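Local structure of Tb427.07.360- putative uncharacterized metacyclic invariant surface protein from Trypanosoma brucei (Trypanosoma brucei, 5VTL) at residues Ala29-Asn34 / Thr85-Val90; Glu77-Ala82 / Arg188-Ala193; His18-Gly23 / Ala172-Leu177; Ser36-Ala41 / Asn81-Ala86. The protein is of unknown function but is thought to be an invariant surface protein of the metacyclic stage of the parasite, built as an extended bundle of helices. All blocks are in the same frame, centred on the assembly; numbering follows the deposited sequence.

Interaction 1 (Ala29-Asn34 / Thr85-Val90); sequences ALAAAN and TALSDV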
loop_
_atom_site.group_PDB
_atom_site.type_symbol
_atom_site.label_atom_id
_atom_site.label_comp_id
_atom_site.label_asym_id
_atom_site.label_seq_id
_atom_site.Cartn_x
_atom_site.Cartn_y
_atom_site.Cartn_z
ATOM N N ALA A 29 -4.440 -6.887 0.192
ATOM C CA ALA A 29 -4.118 -8.108 -0.535
ATOM C C ALA A 29 -2.647 -8.155 -0.952
ATOM O O ALA A 29 -2.051 -9.225 -0.905
ATOM C CB ALA A 29 -5.006 -8.266 -1.739
ATOM N N LEU A 30 -2.084 -7.020 -1.376
ATOM C CA LEU A 30 -0.670 -6.937 -1.741
ATOM C C LEU A 30 0.164 -7.331 -0.535
ATOM O O LEU A 30 1.058 -8.151 -0.635
ATOM C CB LEU A 30 -0.280 -5.511 -2.165
ATOM C CG LEU A 30 -0.606 -5.070 -3.591
ATOM C CD1 LEU A 30 -0.315 -3.582 -3.799
ATOM C CD2 LEU A 30 0.182 -5.894 -4.586
ATOM N N ALA A 31 -0.141 -6.743 0.613
ATOM C CA ALA A 31 0.632 -7.016 1.819
ATOM C C ALA A 31 0.516 -8.460 2.261
ATOM O O ALA A 31 1.496 -9.045 2.683
ATOM C CB ALA A 31 0.218 -6.082 2.942
ATOM N N ALA A 32 -0.685 -9.036 2.192
ATOM C CA ALA A 32 -0.867 -10.449 2.529
ATOM C C ALA A 32 -0.059 -11.358 1.611
ATOM O O ALA A 32 0.542 -12.346 2.073
ATOM C CB ALA A 32 -2.338 -10.832 2.464
ATOM N N ALA A 33 -0.033 -11.035 0.322
ATOM C CA ALA A 33 0.731 -11.829 -0.637
ATOM C C ALA A 33 2.212 -11.731 -0.319
ATOM O O ALA A 33 2.965 -12.701 -0.481
ATOM C CB ALA A 33 0.461 -11.367 -2.063
ATOM N N ASN A 34 2.641 -10.552 0.110
ATOM C CA ASN A 34 4.059 -10.358 0.450
ATOM C C ASN A 34 4.482 -11.223 1.629
ATOM O O ASN A 34 5.593 -11.757 1.643
ATOM C CB ASN A 34 4.363 -8.888 0.712
ATOM C CG ASN A 34 4.535 -8.086 -0.571
ATOM O OD1 ASN A 34 4.961 -8.618 -1.598
ATOM N ND2 ASN A 34 4.260 -6.795 -0.498
ATOM N N THR A 85 4.563 -8.201 10.829
ATOM C CA THR A 85 4.316 -6.986 11.605
ATOM C C THR A 85 3.794 -5.888 10.687
ATOM O O THR A 85 2.910 -5.108 11.063
ATOM C CB THR A 85 5.591 -6.507 12.306
ATOM O OG1 THR A 85 6.021 -7.509 13.235
ATOM C CG2 THR A 85 5.369 -5.192 13.034
ATOM N N ALA A 86 4.333 -5.835 9.477
ATOM C CA ALA A 86 3.913 -4.828 8.503
ATOM C C ALA A 86 2.481 -5.098 8.043
ATOM O O ALA A 86 1.687 -4.166 7.904
ATOM C CB ALA A 86 4.889 -4.778 7.329
ATOM N N LEU A 87 2.129 -6.370 7.870
ATOM C CA LEU A 87 0.760 -6.723 7.506
ATOM C C LEU A 87 -0.202 -6.288 8.606
ATOM O O LEU A 87 -1.273 -5.759 8.320
ATOM C CB LEU A 87 0.632 -8.222 7.264
ATOM C CG LEU A 87 -0.738 -8.796 6.909
ATOM C CD1 LEU A 87 -1.374 -8.092 5.710
ATOM C CD2 LEU A 87 -0.600 -10.286 6.648
ATOM N N SER A 88 0.188 -6.482 9.861
ATOM C CA SER A 88 -0.682 -6.080 10.966
ATOM C C SER A 88 -0.861 -4.563 10.998
ATOM O O SER A 88 -1.962 -4.079 11.271
ATOM C CB SER A 88 -0.183 -6.610 12.308
ATOM O OG SER A 88 1.075 -6.067 12.615
ATOM N N ASP A 89 0.207 -3.809 10.731
ATOM C CA ASP A 89 0.076 -2.363 10.543
ATOM C C ASP A 89 -0.883 -1.998 9.396
ATOM O O ASP A 89 -1.749 -1.131 9.555
ATOM C CB ASP A 89 1.435 -1.720 10.279
ATOM C CG ASP A 89 2.376 -1.812 11.481
ATOM O OD1 ASP A 89 1.910 -2.189 12.585
ATOM O OD2 ASP A 89 3.575 -1.491 11.309
ATOM N N VAL A 90 -0.722 -2.642 8.246
ATOM C CA VAL A 90 -1.586 -2.404 7.085
ATOM C C VAL A 90 -3.052 -2.599 7.471
ATOM O O VAL A 90 -3.942 -1.825 7.083
ATOM C CB VAL A 90 -1.213 -3.357 5.918
ATOM C CG1 VAL A 90 -2.262 -3.354 4.816
ATOM C CG2 VAL A 90 0.152 -2.977 5.326
#
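The methyl of A31 is a small knob that meets two larger side chains of the facing helix. Its CB lies 3.8 Å from L87 CD1 and 3.9 Å from V90 CG2, so it sits in the groove between two residues three apart, which point to the same side of helix 63-102. V90 brings both branches near this methyl, since CG1 also comes within 4.1 Å of A31 CB. In the other direction L87 is the bump. With CG anti to the backbone N (chi1 178°), its fork reaches over the start of A32, where CD1 is 3.7 Å from A32 N and CD2 passes at 4.1 Å from A32 CA. The small alanine side chains let the leucine come this close to the backbone. The axes of the two segments pass 9.3 Å apart at 166° between their N-to-C directions, the nearly antiparallel pairing of successive long helices in a helical bundle. A31 and L87 face each other directly, their CA atoms 5.7 Å apart. V90 also touches L177 and A180 of helix 157-209, so its branches fill the space where three long helices meet, while L87 leans as well on V35, one turn beyond A31. On the outward side of helix 63-102, the hydroxyl of S88 turns back to T85 O, 2.6 Å from OG, sharing that carbonyl with D89 N.

Interaction 2 (Glu77-Ala82 / Arg188-Ala193); sequences ESAENA and RVAARA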
loop_
_atom_site.group_PDB
_atom_site.type_symbol
_atom_site.label_atom_id
_atom_site.label_comp_id
_atom_site.label_asym_id
_atom_site.label_seq_id
_atom_site.Cartn_x
_atom_site.Cartn_y
_atom_site.Cartn_z
ATOM N N GLU A 77 14.165 -15.396 8.574
ATOM C CA GLU A 77 13.229 -15.452 9.703
ATOM C C GLU A 77 12.919 -14.039 10.187
ATOM O O GLU A 77 11.759 -13.695 10.390
ATOM C CB GLU A 77 13.793 -16.324 10.827
ATOM C CG GLU A 77 13.786 -17.808 10.470
ATOM C CD GLU A 77 14.389 -18.701 11.539
ATOM O OE1 GLU A 77 13.825 -19.793 11.780
ATOM O OE2 GLU A 77 15.422 -18.323 12.127
ATOM N N SER A 78 13.941 -13.189 10.310
ATOM C CA SER A 78 13.704 -11.814 10.712
ATOM C C SER A 78 12.862 -11.049 9.693
ATOM O O SER A 78 11.961 -10.291 10.075
ATOM C CB SER A 78 15.014 -11.078 10.977
ATOM O OG SER A 78 15.772 -11.743 11.973
ATOM N N ALA A 79 13.132 -11.256 8.404
ATOM C CA ALA A 79 12.383 -10.588 7.336
ATOM C C ALA A 79 10.932 -11.049 7.296
ATOM O O ALA A 79 10.009 -10.233 7.128
ATOM C CB ALA A 79 13.057 -10.834 5.963
ATOM N N GLU A 80 10.724 -12.351 7.473
ATOM C CA GLU A 80 9.361 -12.893 7.593
ATOM C C GLU A 80 8.572 -12.236 8.724
ATOM O O GLU A 80 7.418 -11.821 8.558
ATOM C CB GLU A 80 9.397 -14.402 7.807
ATOM C CG GLU A 80 8.004 -15.027 7.975
ATOM C CD GLU A 80 8.046 -16.517 8.193
ATOM O OE1 GLU A 80 7.010 -17.186 7.970
ATOM O OE2 GLU A 80 9.123 -17.038 8.572
ATOM N N ASN A 81 9.177 -12.149 9.894
ATOM C CA ASN A 81 8.507 -11.516 11.005
ATOM C C ASN A 81 8.258 -10.038 10.746
ATOM O O ASN A 81 7.193 -9.517 11.074
ATOM C CB ASN A 81 9.285 -11.744 12.288
ATOM C CG ASN A 81 9.161 -13.174 12.779
ATOM O OD1 ASN A 81 8.097 -13.791 12.656
ATOM N ND2 ASN A 81 10.249 -13.715 13.332
ATOM N N ALA A 82 9.223 -9.364 10.123
ATOM C CA ALA A 82 9.027 -7.976 9.709
ATOM C C ALA A 82 7.830 -7.842 8.753
ATOM O O ALA A 82 7.012 -6.925 8.899
ATOM C CB ALA A 82 10.289 -7.444 9.063
ATOM N N ARG A 188 9.613 -8.798 2.169
ATOM C CA ARG A 188 9.572 -9.903 1.238
ATOM C C ARG A 188 10.823 -9.953 0.345
ATOM O O ARG A 188 11.389 -11.009 0.110
ATOM C CB ARG A 188 8.325 -9.798 0.367
ATOM C CG ARG A 188 8.253 -10.885 -0.733
ATOM C CD ARG A 188 7.535 -10.385 -1.970
ATOM N NE ARG A 188 7.846 -11.211 -3.137
ATOM C CZ ARG A 188 8.622 -10.848 -4.160
ATOM N NH1 ARG A 188 8.818 -11.708 -5.153
ATOM N NH2 ARG A 188 9.189 -9.642 -4.215
ATOM N N VAL A 189 11.244 -8.812 -0.160
ATOM C CA VAL A 189 12.462 -8.753 -0.962
ATOM C C VAL A 189 13.672 -9.230 -0.143
ATOM O O VAL A 189 14.508 -9.961 -0.641
ATOM C CB VAL A 189 12.718 -7.323 -1.444
ATOM C CG1 VAL A 189 14.083 -7.208 -2.127
ATOM C CG2 VAL A 189 11.614 -6.887 -2.389
ATOM N N ALA A 190 13.750 -8.796 1.112
ATOM C CA ALA A 190 14.813 -9.208 2.029
ATOM C C ALA A 190 14.795 -10.706 2.290
ATOM O O ALA A 190 15.841 -11.339 2.306
ATOM C CB ALA A 190 14.686 -8.444 3.359
ATOM N N ALA A 191 13.610 -11.280 2.492
ATOM C CA ALA A 191 13.473 -12.716 2.717
ATOM C C ALA A 191 13.971 -13.493 1.502
ATOM O O ALA A 191 14.674 -14.499 1.640
ATOM C CB ALA A 191 12.021 -13.081 3.023
ATOM N N ARG A 192 13.601 -13.029 0.316
ATOM C CA ARG A 192 13.985 -13.722 -0.912
ATOM C C ARG A 192 15.491 -13.551 -1.141
ATOM O O ARG A 192 16.149 -14.446 -1.671
ATOM C CB ARG A 192 13.167 -13.204 -2.099
ATOM C CG ARG A 192 11.714 -13.664 -2.118
ATOM C CD ARG A 192 11.655 -15.130 -2.478
ATOM N NE ARG A 192 10.306 -15.674 -2.623
ATOM C CZ ARG A 192 10.045 -16.977 -2.703
ATOM N NH1 ARG A 192 11.039 -17.877 -2.650
ATOM N NH2 ARG A 192 8.798 -17.392 -2.844
ATOM N N ALA A 193 16.059 -12.421 -0.725
ATOM C CA ALA A 193 17.507 -12.228 -0.865
ATOM C C ALA A 193 18.272 -13.179 0.048
ATOM O O ALA A 193 19.313 -13.735 -0.350
ATOM C CB ALA A 193 17.915 -10.785 -0.587
#
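A79 presses its methyl against the turn that carries A190 and A191. The closest approach runs from A79 CB to A191 N, at 3.5 Å, and the two methyls beyond it complete the touch: A190 CB is 3.9 Å and A191 CB 3.8 Å from A79 CB. Three one-carbon side chains and the backbone N of A191 make the junction. None of the three has a side-chain torsion to adjust, so the fit is set by where the backbones lie, and the CA atoms of A79 and A191 come within 5.2 Å. The longer side chains leave the junction by their conformations. E80 starts beside it, but CG stands anti to the backbone N (chi1 179°) and the chain continues fully extended, carrying the carboxylate away from helix 157-209 to form a salt bridge with R42 of helix 4-58. On the other segment the two arginines reach one acid by different routes. R188 leaves with CG anti to its own N (chi1 176°), whereas R192 folds at both of its first two torsions, chi2 being -72°. They converge on D37, R188 NE meeting OD2 and R192 NH2 meeting OD1, so both carboxylate oxygens are held in salt bridges; R192 NH1 pairs with E195 besides. The charged ends thus turn mainly to helix 4-58, beside the alanine junction. A191 also touches A41, which brings the first long helix into the same layer. Such close alanine-to-alanine contact between helices running in broadly opposite directions fits the extended, alanine-rich helical bundle of this trypanosome family.

Interaction 3 (His18-Gly23 / Ala172-Leu177); sequences HGIPFG and AEYDQL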
loop_
_atom_site.group_PDB
_atom_site.type_symbol
_atom_site.label_atom_id
_atom_site.label_comp_id
_atom_site.label_asym_id
_atom_site.label_seq_id
_atom_site.Cartn_x
_atom_site.Cartn_y
_atom_site.Cartn_z
ATOM N N HIS A 18 -14.744 8.131 -2.575
ATOM C CA HIS A 18 -15.519 6.910 -2.785
ATOM C C HIS A 18 -14.674 5.747 -3.255
ATOM O O HIS A 18 -15.095 4.586 -3.177
ATOM C CB HIS A 18 -16.635 7.148 -3.783
ATOM C CG HIS A 18 -17.793 7.875 -3.193
ATOM N ND1 HIS A 18 -18.036 9.208 -3.440
ATOM C CD2 HIS A 18 -18.750 7.463 -2.330
ATOM C CE1 HIS A 18 -19.114 9.580 -2.768
ATOM N NE2 HIS A 18 -19.566 8.540 -2.090
ATOM N N GLY A 19 -13.509 6.058 -3.803
ATOM C CA GLY A 19 -12.594 5.024 -4.233
ATOM C C GLY A 19 -11.794 4.378 -3.120
ATOM O O GLY A 19 -11.279 3.284 -3.298
ATOM N N ILE A 20 -11.709 5.046 -1.976
ATOM C CA ILE A 20 -10.858 4.606 -0.860
ATOM C C ILE A 20 -11.127 3.158 -0.416
ATOM O O ILE A 20 -10.191 2.391 -0.235
ATOM C CB ILE A 20 -10.978 5.563 0.367
ATOM C CG1 ILE A 20 -10.363 6.947 0.065
ATOM C CG2 ILE A 20 -10.349 4.961 1.635
ATOM C CD1 ILE A 20 -8.891 7.025 0.075
ATOM N N PRO A 21 -12.407 2.779 -0.245
ATOM C CA PRO A 21 -12.671 1.385 0.155
ATOM C C PRO A 21 -12.094 0.394 -0.827
ATOM O O PRO A 21 -11.584 -0.645 -0.412
ATOM C CB PRO A 21 -14.205 1.284 0.177
ATOM C CG PRO A 21 -14.708 2.665 0.228
ATOM C CD PRO A 21 -13.630 3.596 -0.281
ATOM N N PHE A 22 -12.147 0.708 -2.116
ATOM C CA PHE A 22 -11.615 -0.201 -3.122
ATOM C C PHE A 22 -10.085 -0.239 -3.057
ATOM O O PHE A 22 -9.477 -1.308 -3.118
ATOM C CB PHE A 22 -12.083 0.195 -4.518
ATOM C CG PHE A 22 -13.570 0.155 -4.685
ATOM C CD1 PHE A 22 -14.216 -1.028 -5.015
ATOM C CD2 PHE A 22 -14.326 1.296 -4.520
ATOM C CE1 PHE A 22 -15.570 -1.075 -5.172
ATOM C CE2 PHE A 22 -15.693 1.254 -4.678
ATOM C CZ PHE A 22 -16.314 0.059 -5.008
ATOM N N GLY A 23 -9.455 0.920 -2.925
ATOM C CA GLY A 23 -8.014 0.958 -2.914
ATOM C C GLY A 23 -7.431 0.203 -1.735
ATOM O O GLY A 23 -6.425 -0.480 -1.871
ATOM N N ALA A 172 -2.863 11.554 6.554
ATOM C CA ALA A 172 -1.862 10.956 7.429
ATOM C C ALA A 172 -2.091 9.451 7.551
ATOM O O ALA A 172 -1.142 8.682 7.483
ATOM C CB ALA A 172 -1.881 11.619 8.793
ATOM N N GLU A 173 -3.339 9.019 7.691
ATOM C CA GLU A 173 -3.626 7.595 7.807
ATOM C C GLU A 173 -3.300 6.870 6.509
ATOM O O GLU A 173 -2.773 5.753 6.525
ATOM C CB GLU A 173 -5.099 7.341 8.130
ATOM C CG GLU A 173 -5.528 7.657 9.544
ATOM C CD GLU A 173 -4.898 6.756 10.583
ATOM O OE1 GLU A 173 -5.059 5.518 10.520
ATOM O OE2 GLU A 173 -4.246 7.310 11.477
ATOM N N TYR A 174 -3.620 7.494 5.376
ATOM C CA TYR A 174 -3.363 6.847 4.108
ATOM C C TYR A 174 -1.851 6.789 3.893
ATOM O O TYR A 174 -1.324 5.790 3.399
ATOM C CB TYR A 174 -4.103 7.533 2.937
ATOM C CG TYR A 174 -4.547 6.484 1.929
ATOM C CD1 TYR A 174 -3.699 6.078 0.908
ATOM C CD2 TYR A 174 -5.779 5.867 2.033
ATOM C CE1 TYR A 174 -4.080 5.114 0.009
ATOM C CE2 TYR A 174 -6.174 4.896 1.142
ATOM C CZ TYR A 174 -5.321 4.518 0.132
ATOM O OH TYR A 174 -5.681 3.537 -0.742
ATOM N N ASP A 175 -1.137 7.821 4.310
ATOM C CA ASP A 175 0.313 7.776 4.234
ATOM C C ASP A 175 0.865 6.599 5.059
ATOM O O ASP A 175 1.795 5.907 4.638
ATOM C CB ASP A 175 0.945 9.069 4.740
ATOM C CG ASP A 175 0.972 10.183 3.707
ATOM O OD1 ASP A 175 0.832 9.940 2.480
ATOM O OD2 ASP A 175 1.138 11.331 4.153
ATOM N N GLN A 176 0.316 6.393 6.252
ATOM C CA GLN A 176 0.777 5.312 7.121
ATOM C C GLN A 176 0.499 3.968 6.483
ATOM O O GLN A 176 1.307 3.045 6.555
ATOM C CB GLN A 176 0.096 5.396 8.479
ATOM C CG GLN A 176 0.599 6.515 9.303
ATOM C CD GLN A 176 1.678 6.066 10.245
ATOM O OE1 GLN A 176 2.485 5.197 9.911
ATOM N NE2 GLN A 176 1.700 6.643 11.442
ATOM N N LEU A 177 -0.655 3.877 5.836
ATOM C CA LEU A 177 -1.037 2.675 5.116
ATOM C C LEU A 177 -0.037 2.374 4.002
ATOM O O LEU A 177 0.459 1.264 3.896
ATOM C CB LEU A 177 -2.460 2.833 4.552
ATOM C CG LEU A 177 -2.989 1.696 3.666
ATOM C CD1 LEU A 177 -2.856 0.339 4.340
ATOM C CD2 LEU A 177 -4.458 1.971 3.298
#
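Apolar contact between I20 and Y174 carries most of this junction. The terminal methyl I20 CD1 comes to 3.6 Å from Y174 CE2 and 3.9 Å from Y174 CD2, an oblique approach to the CD2-CE2 bond of the ring, with the isoleucine and tyrosine chains lying antiparallel alongside each other. I20 reaches it by its longer branch: CG1 is anti to the carbonyl carbon (chi1 -68°), and CD1 continues toward the tyrosine. The ring is also packed from within its own helix, L177 CD2 lying 4.0 Å above one face near the rim. A second kind of contact is ring hydroxyl against backbone. Y174 OH is 3.9 Å from G23 C and 4.1 Å from G23 CA, and because glycine has no side chain the hydroxyl can rest beside the main chain. The long tyrosine bridges a wide gap, the CA atoms of I20 and Y174 standing 9.3 Å apart. The helices joined are the first and third long ones of the helical bundle, which run in broadly the same direction here, with Y174 packing in addition on V24 and L27. The backbone of 18-23 is kinked: P21 N gives no bond to the turn before, and F22 N makes just a weak one to G19 O, while G23 N resumes the helical pattern to G19 O. Among polar contacts, E173 OE1 accepts from N96 ND2 of helix 63-102.

Interaction 4 (Ser36-Ala41 / Asn81-Ala86); sequences SDASKA and NAAKTA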
loop_
_atom_site.group_PDB
_atom_site.type_symbol
_atom_site.label_atom_id
_atom_site.label_comp_id
_atom_site.label_asym_id
_atom_site.label_seq_id
_atom_site.Cartn_x
_atom_site.Cartn_y
_atom_site.Cartn_z
ATOM N N SER A 36 2.988 -14.081 2.476
ATOM C CA SER A 36 2.943 -15.459 2.024
ATOM C C SER A 36 4.254 -15.793 1.332
ATOM O O SER A 36 4.844 -16.868 1.531
ATOM C CB SER A 36 1.784 -15.644 1.048
ATOM O OG SER A 36 0.544 -15.606 1.718
ATOM N N ASP A 37 4.730 -14.847 0.532
ATOM C CA ASP A 37 5.961 -15.075 -0.212
ATOM C C ASP A 37 7.204 -15.055 0.708
ATOM O O ASP A 37 8.172 -15.810 0.491
ATOM C CB ASP A 37 6.109 -14.065 -1.332
ATOM C CG ASP A 37 7.129 -14.508 -2.360
ATOM O OD1 ASP A 37 6.861 -15.499 -3.076
ATOM O OD2 ASP A 37 8.208 -13.886 -2.441
ATOM N N ALA A 38 7.173 -14.197 1.727
ATOM C CA ALA A 38 8.254 -14.145 2.696
ATOM C C ALA A 38 8.365 -15.467 3.466
ATOM O O ALA A 38 9.469 -15.954 3.701
ATOM C CB ALA A 38 8.081 -12.963 3.670
ATOM N N SER A 39 7.224 -16.051 3.836
ATOM C CA SER A 39 7.219 -17.337 4.518
ATOM C C SER A 39 7.758 -18.426 3.596
ATOM O O SER A 39 8.499 -19.324 4.040
ATOM C CB SER A 39 5.808 -17.680 5.019
ATOM O OG SER A 39 5.361 -16.731 5.963
ATOM N N LYS A 40 7.410 -18.350 2.315
ATOM C CA LYS A 40 7.865 -19.341 1.362
ATOM C C LYS A 40 9.407 -19.243 1.253
ATOM O O LYS A 40 10.110 -20.256 1.134
ATOM C CB LYS A 40 7.216 -19.122 0.003
ATOM C CG LYS A 40 7.621 -20.157 -1.044
ATOM C CD LYS A 40 6.918 -19.950 -2.399
ATOM C CE LYS A 40 5.415 -20.197 -2.359
ATOM N NZ LYS A 40 5.050 -21.620 -2.083
ATOM N N ALA A 41 9.924 -18.020 1.307
ATOM C CA ALA A 41 11.372 -17.808 1.236
ATOM C C ALA A 41 12.077 -18.395 2.453
ATOM O O ALA A 41 13.134 -19.000 2.350
ATOM C CB ALA A 41 11.690 -16.318 1.080
ATOM N N ASN A 81 9.177 -12.149 9.894
ATOM C CA ASN A 81 8.507 -11.516 11.005
ATOM C C ASN A 81 8.258 -10.038 10.746
ATOM O O ASN A 81 7.193 -9.517 11.074
ATOM C CB ASN A 81 9.285 -11.744 12.288
ATOM C CG ASN A 81 9.161 -13.174 12.779
ATOM O OD1 ASN A 81 8.097 -13.791 12.656
ATOM N ND2 ASN A 81 10.249 -13.715 13.332
ATOM N N ALA A 82 9.223 -9.364 10.123
ATOM C CA ALA A 82 9.027 -7.976 9.709
ATOM C C ALA A 82 7.830 -7.842 8.753
ATOM O O ALA A 82 7.012 -6.925 8.899
ATOM C CB ALA A 82 10.289 -7.444 9.063
ATOM N N ALA A 83 7.704 -8.772 7.805
ATOM C CA ALA A 83 6.561 -8.773 6.889
ATOM C C ALA A 83 5.239 -8.925 7.652
ATOM O O ALA A 83 4.247 -8.230 7.376
ATOM C CB ALA A 83 6.689 -9.879 5.870
ATOM N N LYS A 84 5.200 -9.858 8.591
ATOM C CA LYS A 84 3.984 -10.079 9.363
ATOM C C LYS A 84 3.587 -8.856 10.211
ATOM O O LYS A 84 2.405 -8.544 10.332
ATOM C CB LYS A 84 4.131 -11.333 10.242
ATOM C CG LYS A 84 4.239 -12.581 9.435
ATOM C CD LYS A 84 4.553 -13.801 10.281
ATOM C CE LYS A 84 4.539 -15.075 9.408
ATOM N NZ LYS A 84 4.780 -16.348 10.185
ATOM N N THR A 85 4.563 -8.201 10.829
ATOM C CA THR A 85 4.316 -6.986 11.605
ATOM C C THR A 85 3.794 -5.888 10.687
ATOM O O THR A 85 2.910 -5.108 11.063
ATOM C CB THR A 85 5.591 -6.507 12.306
ATOM O OG1 THR A 85 6.021 -7.509 13.235
ATOM C CG2 THR A 85 5.369 -5.192 13.034
ATOM N N ALA A 86 4.333 -5.835 9.477
ATOM C CA ALA A 86 3.913 -4.828 8.503
ATOM C C ALA A 86 2.481 -5.098 8.043
ATOM O O ALA A 86 1.687 -4.166 7.904
ATOM C CB ALA A 86 4.889 -4.778 7.329
#
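A38 and A83 meet methyl to methyl, and this is the apolar part of the contact: the CB atoms are 4.0 Å apart over CA atoms separated by 7.0 Å. Both beta carbons point at the opposite helix. Beside them lies a mixed contact, in which the aliphatic end of K84 passes S39, K84 CE standing 3.9 Å from S39 OG. The lysine gets there because its chain is extended from CG outward, taking its end closer to helix 4-58 than its first bond would suggest. The polar partner of S39 is E80, whose OE1 is hydrogen-bonded to S39 OG; within helix 63-102 the ammonium of K84 is only at long, weak ion-pair range of that same oxygen. In the same helix, T85 OG1 bonds to N81 O at 3.2 Å, approaching from above the carbonyl plane (37° out of it), so this carbonyl receives T85 OG1 as well as T85 N. Helix 157-209 packs against both partners: A187 touches A83, and R192 lies against K40 and A41, while V35 of helix 4-58 lies against A83 and K84 one turn from A38.

Overall arrangement
From the N terminus, helix 4-58 supplies in turn the first segments of interactions 3, 1 and 4. Interaction 3 closes the longest loop, bringing helix 157-209 back to residues 18-23, and interactions 1 and 4 nest inside it. These two join helix 4-58 to helix 63-102 across the turn between them; they end on the same stretch of helix 63-102, sharing T85 and A86. Interaction 2 begins on the stretch where interaction 4 ends, sharing N81 and A82, ties helix 63-102 to helix 157-209, and crosses interactions 1 and 3. It lies about 6 Å from interaction 4, centre to centre, against about 25 Å from interaction 3. All three long helices are thus pinned pairwise.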